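Local structure of prephenate dehydratase (Arthrobacter aurescens, 3MWB) at residues V206-D211 / M217-Q222; S248-G253 / G278-A283; D257-D262 / Q286-A291; V57-S62 / A69-I74. The protein probably catalyses the conversion of prephenate to 3-phenylpyruvate, carbon dioxide and water in phenylalanine biosynthesis, and binds L-phenylalanine. One frame throughout, in Å; residues are numbered along the deposited sequence.

Contact 1: residues V206-D211 / M217-Q222; sequences VPLPED and MEILDQ. With PHE (phenylalanine), chain D.
Val206, Leu208 and Ile219 form a small apolar cluster inside the ACT domain, between strand 200-207 with the residues that follow it and helix 215-224. This is the first beta-alpha step of that fold. Val206 and Ile219 meet tip to tip, with Val206 CG1 3.9 Å from Ile219 CD1. CG1 gets there by standing anti to the backbone N of Val206 (chi1 -172°), and it also meets Ile219 CG2. Leu208 comes at the same methyl from another direction, its CD1 4.2 Å from Ile219 CD1. All three side chains are buried, and Phe247 of strand 245-252 packs on both Leu208 and Ile219. The polar part belongs to the bound phenylalanine. Its ammonium nitrogen donates a hydrogen bond to Asp211 OD1. Asn229 OD1 and Leu230 O of the second subunit take further bonds from the ligand, so the site lies at a subunit interface. Asp211 OD2 has a weak bond to Asn229 ND2 of that subunit. An alanine at Asp211 would probably leave the ligand's ammonium group without its nearby negative charge and Asn229 of the second subunit without this weak bond. Leu208 serves both sides: one branch packs on the helix, while the other, CD2, lies 3.8 Å from CB of the phenylalanine, whose N is 2.7 Å from Asp211 OD1.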
loop_
_atom_site.group_PDB
_atom_site.type_symbol
_atom_site.label_atom_id
_atom_site.label_comp_id
_atom_site.label_asym_id
_atom_site.label_seq_id
_atom_site.Cartn_x
_atom_site.Cartn_y
_atom_site.Cartn_z
ATOM N N VAL A 206 11.308 13.157 -9.748
ATOM C CA VAL A 206 11.068 11.771 -10.181
ATOM C C VAL A 206 10.135 11.744 -11.390
ATOM O O VAL A 206 8.950 12.093 -11.282
ATOM C CB VAL A 206 10.499 10.874 -9.029
ATOM C CG1 VAL A 206 10.445 9.392 -9.438
ATOM C CG2 VAL A 206 11.317 11.086 -7.720
ATOM N N PRO A 207 10.679 11.331 -12.550
ATOM C CA PRO A 207 9.886 11.130 -13.754
ATOM C C PRO A 207 8.973 9.924 -13.568
ATOM O O PRO A 207 9.394 8.892 -13.043
ATOM C CB PRO A 207 10.942 10.835 -14.834
ATOM C CG PRO A 207 12.228 11.377 -14.283
ATOM C CD PRO A 207 12.121 11.155 -12.796
ATOM N N LEU A 208 7.724 10.063 -13.981
ATOM C CA LEU A 208 6.802 8.948 -13.997
ATOM C C LEU A 208 7.061 8.061 -15.219
ATOM O O LEU A 208 6.973 8.530 -16.357
ATOM C CB LEU A 208 5.365 9.477 -13.996
ATOM C CG LEU A 208 4.222 8.483 -13.857
ATOM C CD1 LEU A 208 4.236 7.790 -12.496
ATOM C CD2 LEU A 208 2.928 9.206 -14.068
ATOM N N PRO A 209 7.361 6.763 -15.001
ATOM C CA PRO A 209 7.607 5.876 -16.140
ATOM C C PRO A 209 6.333 5.441 -16.851
ATOM O O PRO A 209 6.337 5.288 -18.070
ATOM C CB PRO A 209 8.281 4.654 -15.503
ATOM C CG PRO A 209 8.660 5.083 -14.107
ATOM C CD PRO A 209 7.637 6.096 -13.717
ATOM N N GLU A 210 5.264 5.252 -16.084
ATOM C CA GLU A 210 4.019 4.665 -16.572
ATOM C C GLU A 210 2.869 5.228 -15.772
ATOM O O GLU A 210 2.918 5.231 -14.542
ATOM C CB GLU A 210 4.041 3.146 -16.390
ATOM C CG GLU A 210 4.799 2.372 -17.466
ATOM C CD GLU A 210 4.965 0.904 -17.100
ATOM O OE1 GLU A 210 3.950 0.159 -17.100
ATOM O OE2 GLU A 210 6.117 0.499 -16.816
ATOM N N ASP A 211 1.831 5.696 -16.458
ATOM C CA ASP A 211 0.701 6.333 -15.791
ATOM C C ASP A 211 -0.420 5.335 -15.491
ATOM O O ASP A 211 -1.091 4.861 -16.410
ATOM C CB ASP A 211 0.156 7.483 -16.649
ATOM C CG ASP A 211 -0.639 8.493 -15.840
ATOM O OD1 ASP A 211 -0.268 8.791 -14.691
ATOM O OD2 ASP A 211 -1.629 9.011 -16.355
HETATM N N MSE A 217 1.780 6.533 -5.613
HETATM C CA MSE A 217 1.862 5.821 -4.339
HETATM C C MSE A 217 3.095 4.930 -4.275
HETATM O O MSE A 217 3.784 4.917 -3.258
HETATM C CB MSE A 217 0.626 4.983 -4.110
HETATM C CG MSE A 217 -0.543 5.804 -3.600
HETATM SE SE MSE A 217 -1.560 4.697 -2.416
HETATM C CE MSE A 217 -0.085 3.893 -1.444
ATOM N N GLU A 218 3.372 4.206 -5.362
ATOM C CA GLU A 218 4.578 3.394 -5.442
ATOM C C GLU A 218 5.830 4.250 -5.231
ATOM O O GLU A 218 6.745 3.831 -4.546
ATOM C CB GLU A 218 4.653 2.635 -6.778
ATOM C CG GLU A 218 5.722 1.532 -6.816
ATOM C CD GLU A 218 5.903 0.905 -8.209
ATOM O OE1 GLU A 218 5.398 1.484 -9.204
ATOM O OE2 GLU A 218 6.555 -0.164 -8.307
ATOM N N ILE A 219 5.861 5.450 -5.801
ATOM C CA ILE A 219 7.017 6.347 -5.633
ATOM C C ILE A 219 7.080 6.900 -4.199
ATOM O O ILE A 219 8.144 6.919 -3.555
ATOM C CB ILE A 219 6.991 7.483 -6.694
ATOM C CG1 ILE A 219 7.334 6.920 -8.079
ATOM C CG2 ILE A 219 7.961 8.609 -6.319
ATOM C CD1 ILE A 219 6.861 7.819 -9.269
ATOM N N LEU A 220 5.935 7.310 -3.674
ATOM C CA LEU A 220 5.878 7.858 -2.316
ATOM C C LEU A 220 6.201 6.824 -1.226
ATOM O O LEU A 220 6.822 7.162 -0.206
ATOM C CB LEU A 220 4.540 8.540 -2.068
ATOM C CG LEU A 220 4.343 9.806 -2.932
ATOM C CD1 LEU A 220 3.350 10.747 -2.315
ATOM C CD2 LEU A 220 5.668 10.552 -3.167
ATOM N N ASP A 221 5.836 5.569 -1.479
ATOM C CA ASP A 221 6.108 4.482 -0.554
ATOM C C ASP A 221 7.601 4.298 -0.295
ATOM O O ASP A 221 7.969 3.860 0.786
ATOM C CB ASP A 221 5.500 3.153 -1.028
ATOM C CG ASP A 221 5.326 2.159 0.112
ATOM O OD1 ASP A 221 4.696 2.524 1.119
ATOM O OD2 ASP A 221 5.814 1.006 0.006
ATOM N N GLN A 222 8.450 4.646 -1.268
ATOM C CA GLN A 222 9.897 4.570 -1.050
ATOM C C GLN A 222 10.306 5.399 0.174
ATOM O O GLN A 222 11.123 4.946 0.970
ATOM C CB GLN A 222 10.686 4.994 -2.285
ATOM C CG GLN A 222 10.418 4.159 -3.532
ATOM C CD GLN A 222 10.532 2.664 -3.285
ATOM O OE1 GLN A 222 11.521 2.178 -2.743
ATOM N NE2 GLN A 222 9.505 1.925 -3.698
HETATM N N PHE D . -1.843 8.849 -12.458
HETATM C CA PHE D . -0.878 8.328 -11.456
HETATM C C PHE D . -1.511 8.048 -10.093
HETATM O O PHE D . -2.712 8.205 -9.900
HETATM C CB PHE D . 0.350 9.252 -11.336
HETATM C CG PHE D . 0.039 10.695 -10.977
HETATM C CD1 PHE D . -0.277 11.059 -9.662
HETATM C CD2 PHE D . 0.122 11.696 -11.945
HETATM C CE1 PHE D . -0.526 12.392 -9.318
HETATM C CE2 PHE D . -0.120 13.055 -11.604
HETATM C CZ PHE D . -0.460 13.388 -10.300
HETATM O OXT PHE D . -0.836 7.647 -9.134
#

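Contact 2: residues S248-G253 / G278-A283; sequences SIDADG and GSYARA
Asp252 and Arg282 join in a salt bridge, with Asp252 OD1 3.2 Å from Arg282 NH1. The oxygen lies at the edge of the guanidinium, near its plane. The carboxylate itself is turned 86° to that plane, so the two groups do not pair side by side. Arg282 NH1 also donates to a water, 2.9 Å away. The same water gives a weak bond to Asp252 OD2, at 3.4 Å. The arginine chain bends at chi3 (41°) on its way to the aspartate. Its NH2 has a second salt bridge, to Asp284 OD2, and Asp252 OD2 is held by Asn229 ND2. Each charged group thus has a second partner.

Strands 245-252 and 275-281 are not neighbours in the antiparallel ACT sheet. Strand 200-207 runs between them, and its threonines fill the gap. Thr203 OG1 is hydrogen-bonded to Asp250 OD1 and also to Tyr280 OH; those two oxygens stand 4.0 Å apart and meet through the threonine. The carboxylate of Asp250 is nearly perpendicular to the tyrosine ring. Thr202 does the same one residue earlier: its OG1 bonds to both Gly253 O and Ser279 OG, which lie 4.3 Å from each other.

Further out, Asp250 OD2 forms a salt bridge with Arg232 NE on the neighbouring strand 230-237. Ser279 OG also bonds to Ala255 N, just past the end of strand 245-252. Glu85 of strand 81-89 packs against Tyr280 and Arg282 and accepts a bond from Ala283 N.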
loop_
_atom_site.group_PDB
_atom_site.type_symbol
_atom_site.label_atom_id
_atom_site.label_comp_id
_atom_site.label_asym_id
_atom_site.label_seq_id
_atom_site.Cartn_x
_atom_site.Cartn_y
_atom_site.Cartn_z
ATOM N N SER A 248 8.063 16.681 -8.238
ATOM C CA SER A 248 9.038 17.479 -7.507
ATOM C C SER A 248 8.772 17.289 -6.009
ATOM O O SER A 248 7.653 17.518 -5.518
ATOM C CB SER A 248 8.877 18.945 -7.902
ATOM O OG SER A 248 9.948 19.754 -7.450
ATOM N N ILE A 249 9.784 16.834 -5.283
ATOM C CA ILE A 249 9.553 16.337 -3.922
ATOM C C ILE A 249 10.644 16.828 -2.968
ATOM O O ILE A 249 11.841 16.757 -3.291
ATOM C CB ILE A 249 9.518 14.771 -3.897
ATOM C CG1 ILE A 249 8.298 14.211 -4.663
ATOM C CG2 ILE A 249 9.489 14.237 -2.462
ATOM C CD1 ILE A 249 8.411 12.738 -5.009
ATOM N N ASP A 250 10.233 17.328 -1.799
ATOM C CA ASP A 250 11.183 17.595 -0.695
ATOM C C ASP A 250 10.924 16.589 0.409
ATOM O O ASP A 250 9.767 16.429 0.850
ATOM C CB ASP A 250 11.034 19.017 -0.109
ATOM C CG ASP A 250 11.268 20.134 -1.142
ATOM O OD1 ASP A 250 11.973 19.914 -2.164
ATOM O OD2 ASP A 250 10.755 21.256 -0.917
ATOM N N ALA A 251 11.986 15.897 0.840
ATOM C CA ALA A 251 11.928 14.965 1.979
ATOM C C ALA A 251 12.732 15.496 3.149
ATOM O O ALA A 251 13.717 16.243 2.945
ATOM C CB ALA A 251 12.451 13.591 1.561
ATOM N N ASP A 252 12.315 15.146 4.367
ATOM C CA ASP A 252 13.115 15.390 5.588
ATOM C C ASP A 252 14.274 14.419 5.617
ATOM O O ASP A 252 14.073 13.195 5.543
ATOM C CB ASP A 252 12.301 15.112 6.845
ATOM C CG ASP A 252 11.208 16.133 7.088
ATOM O OD1 ASP A 252 11.152 17.155 6.355
ATOM O OD2 ASP A 252 10.417 15.920 8.046
ATOM N N GLY A 253 15.491 14.933 5.732
ATOM C CA GLY A 253 16.627 14.059 5.807
ATOM C C GLY A 253 17.779 14.436 4.919
ATOM O O GLY A 253 17.691 15.330 4.059
ATOM N N GLY A 278 19.924 17.565 -4.244
ATOM C CA GLY A 278 20.712 18.005 -3.110
ATOM C C GLY A 278 20.076 17.730 -1.774
ATOM O O GLY A 278 18.841 17.542 -1.652
ATOM N N SER A 279 20.950 17.662 -0.776
ATOM C CA SER A 279 20.576 17.654 0.634
ATOM C C SER A 279 21.165 18.938 1.172
ATOM O O SER A 279 22.255 19.350 0.753
ATOM C CB SER A 279 21.171 16.441 1.369
ATOM O OG SER A 279 20.604 15.234 0.889
ATOM N N TYR A 280 20.436 19.583 2.071
ATOM C CA TYR A 280 20.814 20.915 2.539
ATOM C C TYR A 280 20.063 21.219 3.829
ATOM O O TYR A 280 18.984 20.639 4.086
ATOM C CB TYR A 280 20.529 22.004 1.461
ATOM C CG TYR A 280 19.125 21.944 0.939
ATOM C CD1 TYR A 280 18.792 21.065 -0.106
ATOM C CD2 TYR A 280 18.102 22.702 1.514
ATOM C CE1 TYR A 280 17.489 20.945 -0.561
ATOM C CE2 TYR A 280 16.750 22.580 1.030
ATOM C CZ TYR A 280 16.480 21.701 -0.009
ATOM O OH TYR A 280 15.207 21.558 -0.536
ATOM N N ALA A 281 20.624 22.123 4.624
ATOM C CA ALA A 281 20.054 22.499 5.917
ATOM C C ALA A 281 18.682 23.138 5.745
ATOM O O ALA A 281 18.483 23.955 4.838
ATOM C CB ALA A 281 21.006 23.465 6.661
ATOM N N ARG A 282 17.740 22.753 6.609
ATOM C CA ARG A 282 16.434 23.422 6.701
ATOM C C ARG A 282 16.610 24.836 7.238
ATOM O O ARG A 282 17.285 25.035 8.259
ATOM C CB ARG A 282 15.452 22.655 7.609
ATOM C CG ARG A 282 15.121 21.213 7.123
ATOM C CD ARG A 282 14.044 20.490 7.973
ATOM N NE ARG A 282 12.922 21.337 8.378
ATOM C CZ ARG A 282 11.654 21.201 7.978
ATOM N NH1 ARG A 282 11.291 20.234 7.144
ATOM N NH2 ARG A 282 10.731 22.053 8.426
ATOM N N ALA A 283 16.019 25.811 6.535
ATOM C CA ALA A 283 15.973 27.197 6.993
ATOM C C ALA A 283 15.443 27.306 8.427
ATOM O O ALA A 283 15.916 28.127 9.209
ATOM C CB ALA A 283 15.101 28.031 6.050
HETATM O O HOH W 1 8.802 18.822 7.429
#

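Contact 3: residues D257-D262 / Q286-A291; sequences DSRVAD and QPAVVA
Asp257 O accepts two backbone hydrogen bonds, from Val260 N and from Ala261 N, both at 3.0 Å. They wind the first turn of helix 258-270, and that turn carries Arg259, the residue that reaches the loop 286-291. Arg259 CG sits between its backbone N and carbonyl carbon (chi1 63°). From there the chain runs extended to NE and brings the guanidinium to Ala288 and Val290. The meeting is apolar on the loop side. Val290 CG2 lies over one face of the guanidinium, 3.7 Å above its plane and shifted toward the rim. Ala288 CB comes to the edge instead, 3.6 Å from Arg259 NH2. The positive charge has a distant partner in its own segment: Asp257 OD2 is 3.9 Å from Arg259 NH2, well out of the guanidinium plane, so only the charges interact. That same Asp257 oxygen accepts a hydrogen bond from His254 N. An alanine in place of Arg259 would probably open a gap beside Ala288 and Val290 and take the positive charge away from Asp257.

Val290 is exposed and also touches a crystal neighbour. The loop is anchored by a backbone hydrogen bond between Ala288 and Gly198. It runs from strand 275-281 of the ACT sheet to helix 296-311. That helix meets the start of helix 258-270 too: Phe299 packs on Ser258 and Arg259, and Asp296 OD1 accepts a bond from Ser258 N.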
loop_
_atom_site.group_PDB
_atom_site.type_symbol
_atom_site.label_atom_id
_atom_site.label_comp_id
_atom_site.label_asym_id
_atom_site.label_seq_id
_atom_site.Cartn_x
_atom_site.Cartn_y
_atom_site.Cartn_z
ATOM N N ASP A 257 21.982 9.742 5.516
ATOM C CA ASP A 257 21.124 8.986 6.432
ATOM C C ASP A 257 20.721 7.686 5.740
ATOM O O ASP A 257 20.296 7.704 4.581
ATOM C CB ASP A 257 19.872 9.773 6.768
ATOM C CG ASP A 257 20.178 11.098 7.449
ATOM O OD1 ASP A 257 21.185 11.189 8.173
ATOM O OD2 ASP A 257 19.414 12.046 7.247
ATOM N N SER A 258 20.843 6.569 6.453
ATOM C CA SER A 258 20.648 5.255 5.830
ATOM C C SER A 258 19.252 5.113 5.221
ATOM O O SER A 258 19.116 4.542 4.139
ATOM C CB SER A 258 20.915 4.130 6.825
ATOM O OG SER A 258 22.255 4.161 7.290
ATOM N N ARG A 259 18.230 5.647 5.896
ATOM C CA ARG A 259 16.856 5.510 5.401
ATOM C C ARG A 259 16.653 6.321 4.118
ATOM O O ARG A 259 15.839 5.971 3.291
ATOM C CB ARG A 259 15.811 5.921 6.465
ATOM C CG ARG A 259 15.907 7.391 6.858
ATOM C CD ARG A 259 15.089 7.728 8.129
ATOM N NE ARG A 259 15.162 9.173 8.396
ATOM C CZ ARG A 259 16.198 9.797 8.963
ATOM N NH1 ARG A 259 17.264 9.116 9.371
ATOM N NH2 ARG A 259 16.163 11.121 9.151
ATOM N N VAL A 260 17.428 7.392 3.960
ATOM C CA VAL A 260 17.282 8.268 2.814
ATOM C C VAL A 260 18.021 7.685 1.619
ATOM O O VAL A 260 17.473 7.656 0.527
ATOM C CB VAL A 260 17.749 9.715 3.116
ATOM C CG1 VAL A 260 17.632 10.599 1.856
ATOM C CG2 VAL A 260 16.934 10.332 4.298
ATOM N N ALA A 261 19.270 7.259 1.826
ATOM C CA ALA A 261 20.021 6.568 0.792
ATOM C C ALA A 261 19.229 5.372 0.302
ATOM O O ALA A 261 19.171 5.121 -0.905
ATOM C CB ALA A 261 21.420 6.123 1.293
ATOM N N ASP A 262 18.649 4.625 1.233
ATOM C CA ASP A 262 17.852 3.467 0.860
ATOM C C ASP A 262 16.641 3.860 0.007
ATOM O O ASP A 262 16.397 3.248 -1.032
ATOM C CB ASP A 262 17.427 2.666 2.089
ATOM C CG ASP A 262 17.233 1.198 1.778
ATOM O OD1 ASP A 262 18.220 0.558 1.330
ATOM O OD2 ASP A 262 16.103 0.682 1.994
ATOM N N GLN A 286 14.511 22.727 12.050
ATOM C CA GLN A 286 13.764 21.693 12.746
ATOM C C GLN A 286 14.297 20.293 12.399
ATOM O O GLN A 286 14.267 19.894 11.242
ATOM C CB GLN A 286 12.269 21.810 12.455
ATOM N N PRO A 287 14.793 19.545 13.409
ATOM C CA PRO A 287 15.338 18.206 13.182
ATOM C C PRO A 287 14.317 17.219 12.613
ATOM O O PRO A 287 13.132 17.314 12.916
ATOM C CB PRO A 287 15.746 17.741 14.582
ATOM C CG PRO A 287 15.728 18.939 15.445
ATOM C CD PRO A 287 14.713 19.866 14.849
ATOM N N ALA A 288 14.789 16.290 11.784
ATOM C CA ALA A 288 13.987 15.130 11.392
ATOM C C ALA A 288 13.590 14.342 12.627
ATOM O O ALA A 288 14.411 14.136 13.527
ATOM C CB ALA A 288 14.783 14.222 10.466
ATOM N N VAL A 289 12.341 13.883 12.676
ATOM C CA VAL A 289 11.979 12.882 13.676
ATOM C C VAL A 289 12.272 11.485 13.097
ATOM O O VAL A 289 11.729 11.128 12.047
ATOM C CB VAL A 289 10.495 13.011 14.089
ATOM C CG1 VAL A 289 10.055 11.780 14.890
ATOM C CG2 VAL A 289 10.276 14.302 14.874
ATOM N N VAL A 290 13.148 10.712 13.747
ATOM C CA VAL A 290 13.510 9.389 13.231
ATOM C C VAL A 290 12.564 8.339 13.793
ATOM O O VAL A 290 12.529 8.113 14.996
ATOM C CB VAL A 290 14.976 9.038 13.523
ATOM C CG1 VAL A 290 15.357 7.695 12.903
ATOM C CG2 VAL A 290 15.865 10.126 12.964
ATOM N N ALA A 291 11.781 7.727 12.902
ATOM C CA ALA A 291 10.729 6.816 13.312
ATOM C C ALA A 291 11.380 5.554 13.876
ATOM O O ALA A 291 12.599 5.319 13.648
ATOM C CB ALA A 291 9.788 6.481 12.111
#

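Contact 4: residues V57-S62 / A69-I74; sequences VPIENS and ATLDAI
Thr70 donates a hydrogen bond from OG1 to Pro58 O, 2.7 Å long. The hydroxyl approaches nearly along the C=O axis, at a C=O...O angle of 161°. It points there because OG1 is anti to the carbonyl carbon of Thr70 (chi1 -69°). Gly66 O, four residues earlier, is a second acceptor within hydrogen-bonding reach of this buried OG1, so the two carbonyls must share or compete for its one proton.

The remaining contacts are van der Waals packing. Val57 CG2 lies 3.9 Å from Thr70 CG2, and Val57 CB is 3.7 Å from Thr70 OG1. Ile59 and Leu71 cross at about a right angle, with Ile59 CG1 3.7 Å from Leu71 CD2. Leu71 also packs on Arg232 and Glu234 of strand 230-237, so helix 67-73 touches the ACT sheet as well. Val40 of helix 40-48 covers Val57 and Thr70.

Two residues, Ile59 and Glu60, sit opposite the single Arg183 of strand 181-188, a classic beta bulge at the end of strand 54-60. Residues 69-73 of the helix run at 100° to strand residues 57-60. A strand followed by a helix laid on its sheet fits the alpha/beta, periplasmic-binding-protein-like fold of the prephenate dehydratase domain.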
loop_
_atom_site.group_PDB
_atom_site.type_symbol
_atom_site.label_atom_id
_atom_site.label_comp_id
_atom_site.label_asym_id
_atom_site.label_seq_id
_atom_site.Cartn_x
_atom_site.Cartn_y
_atom_site.Cartn_z
ATOM N N VAL A 57 16.837 31.687 -6.556
ATOM C CA VAL A 57 15.556 31.684 -7.246
ATOM C C VAL A 57 14.426 31.326 -6.294
ATOM O O VAL A 57 14.640 30.555 -5.354
ATOM C CB VAL A 57 15.578 30.740 -8.482
ATOM C CG1 VAL A 57 16.594 31.239 -9.528
ATOM C CG2 VAL A 57 15.891 29.281 -8.080
ATOM N N PRO A 58 13.216 31.878 -6.528
ATOM C CA PRO A 58 12.108 31.584 -5.622
ATOM C C PRO A 58 11.518 30.211 -5.914
ATOM O O PRO A 58 11.553 29.748 -7.062
ATOM C CB PRO A 58 11.087 32.669 -5.963
ATOM C CG PRO A 58 11.300 32.948 -7.425
ATOM C CD PRO A 58 12.775 32.662 -7.708
ATOM N N ILE A 59 10.965 29.572 -4.887
ATOM C CA ILE A 59 10.337 28.263 -5.072
ATOM C C ILE A 59 8.957 28.151 -4.442
ATOM O O ILE A 59 8.231 27.208 -4.741
ATOM C CB ILE A 59 11.248 27.083 -4.607
ATOM C CG1 ILE A 59 10.695 25.758 -5.186
ATOM C CG2 ILE A 59 11.399 27.090 -3.070
ATOM C CD1 ILE A 59 11.583 24.523 -5.119
ATOM N N GLU A 60 8.596 29.099 -3.577
ATOM C CA GLU A 60 7.238 29.169 -3.022
ATOM C C GLU A 60 6.881 30.600 -2.575
ATOM O O GLU A 60 7.677 31.269 -1.917
ATOM C CB GLU A 60 7.062 28.174 -1.858
ATOM C CG GLU A 60 5.664 28.149 -1.226
ATOM C CD GLU A 60 4.653 27.187 -1.895
ATOM O OE1 GLU A 60 5.041 26.409 -2.797
ATOM O OE2 GLU A 60 3.452 27.196 -1.496
ATOM N N ASN A 61 5.682 31.043 -2.956
ATOM C CA ASN A 61 5.075 32.281 -2.457
ATOM C C ASN A 61 5.873 33.519 -2.833
ATOM O O ASN A 61 6.152 34.366 -1.975
ATOM C CB ASN A 61 4.887 32.237 -0.928
ATOM C CG ASN A 61 3.902 31.169 -0.473
ATOM O OD1 ASN A 61 3.094 30.672 -1.261
ATOM N ND2 ASN A 61 3.964 30.810 0.816
ATOM N N SER A 62 6.236 33.606 -4.116
ATOM C CA SER A 62 7.049 34.687 -4.650
ATOM C C SER A 62 6.176 35.892 -4.995
ATOM O O SER A 62 5.191 35.784 -5.744
ATOM C CB SER A 62 7.792 34.232 -5.901
ATOM O OG SER A 62 8.467 35.324 -6.497
ATOM N N ALA A 69 8.442 28.639 -13.117
ATOM C CA ALA A 69 9.688 28.626 -13.879
ATOM C C ALA A 69 10.762 27.808 -13.150
ATOM O O ALA A 69 11.470 27.017 -13.766
ATOM C CB ALA A 69 10.186 30.038 -14.155
ATOM N N THR A 70 10.880 28.011 -11.845
ATOM C CA THR A 70 11.898 27.339 -11.050
ATOM C C THR A 70 11.700 25.824 -11.042
ATOM O O THR A 70 12.638 25.074 -11.263
ATOM C CB THR A 70 11.899 27.854 -9.607
ATOM O OG1 THR A 70 12.381 29.204 -9.591
ATOM C CG2 THR A 70 12.780 26.975 -8.732
ATOM N N LEU A 71 10.463 25.401 -10.813
ATOM C CA LEU A 71 10.111 23.993 -10.714
ATOM C C LEU A 71 10.371 23.276 -12.027
ATOM O O LEU A 71 10.824 22.141 -12.030
ATOM C CB LEU A 71 8.642 23.839 -10.306
ATOM C CG LEU A 71 8.258 24.419 -8.944
ATOM C CD1 LEU A 71 6.749 24.273 -8.738
ATOM C CD2 LEU A 71 9.030 23.713 -7.836
ATOM N N ASP A 72 10.118 23.946 -13.145
ATOM C CA ASP A 72 10.356 23.315 -14.444
ATOM C C ASP A 72 11.850 23.312 -14.767
ATOM O O ASP A 72 12.384 22.317 -15.284
ATOM C CB ASP A 72 9.526 24.007 -15.532
ATOM C CG ASP A 72 8.041 23.680 -15.417
ATOM O OD1 ASP A 72 7.698 22.743 -14.657
ATOM O OD2 ASP A 72 7.221 24.336 -16.097
ATOM N N ALA A 73 12.528 24.404 -14.436
ATOM C CA ALA A 73 13.945 24.561 -14.831
ATOM C C ALA A 73 14.874 23.530 -14.170
ATOM O O ALA A 73 15.790 22.990 -14.818
ATOM C CB ALA A 73 14.420 25.973 -14.544
ATOM N N ILE A 74 14.621 23.240 -12.891
ATOM C CA ILE A 74 15.481 22.333 -12.121
ATOM C C ILE A 74 15.164 20.863 -12.381
ATOM O O ILE A 74 15.835 19.975 -11.852
ATOM C CB ILE A 74 15.433 22.630 -10.591
ATOM C CG1 ILE A 74 14.040 22.330 -10.008
ATOM C CG2 ILE A 74 15.820 24.088 -10.333
ATOM C CD1 ILE A 74 13.980 22.421 -8.479
#

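Contacts 1, 2 and 3 build on the ACT domain, and contact 4 on the dehydratase domain. Contact 2 touches all the others. Leu220 CD2 of contact 1 packs 4.0 Å from Ile249 CD1 of contact 2. Gly253 CA of contact 2 lies 4.0 Å from Val260 CG2 of contact 3, whose centre is about 11 Å away. Leu71 CD2 of contact 4 reaches Ser248 OG of contact 2 at 4.1 Å, a point where the dehydratase and ACT domains touch. Contact 1 holds part of a phenylalanine pocket, and the side chain of Asp252 in contact 2 is about 6 Å from a bound phenylalanine. Contacts 3 and 4 lie farthest apart, about 25 Å between centres.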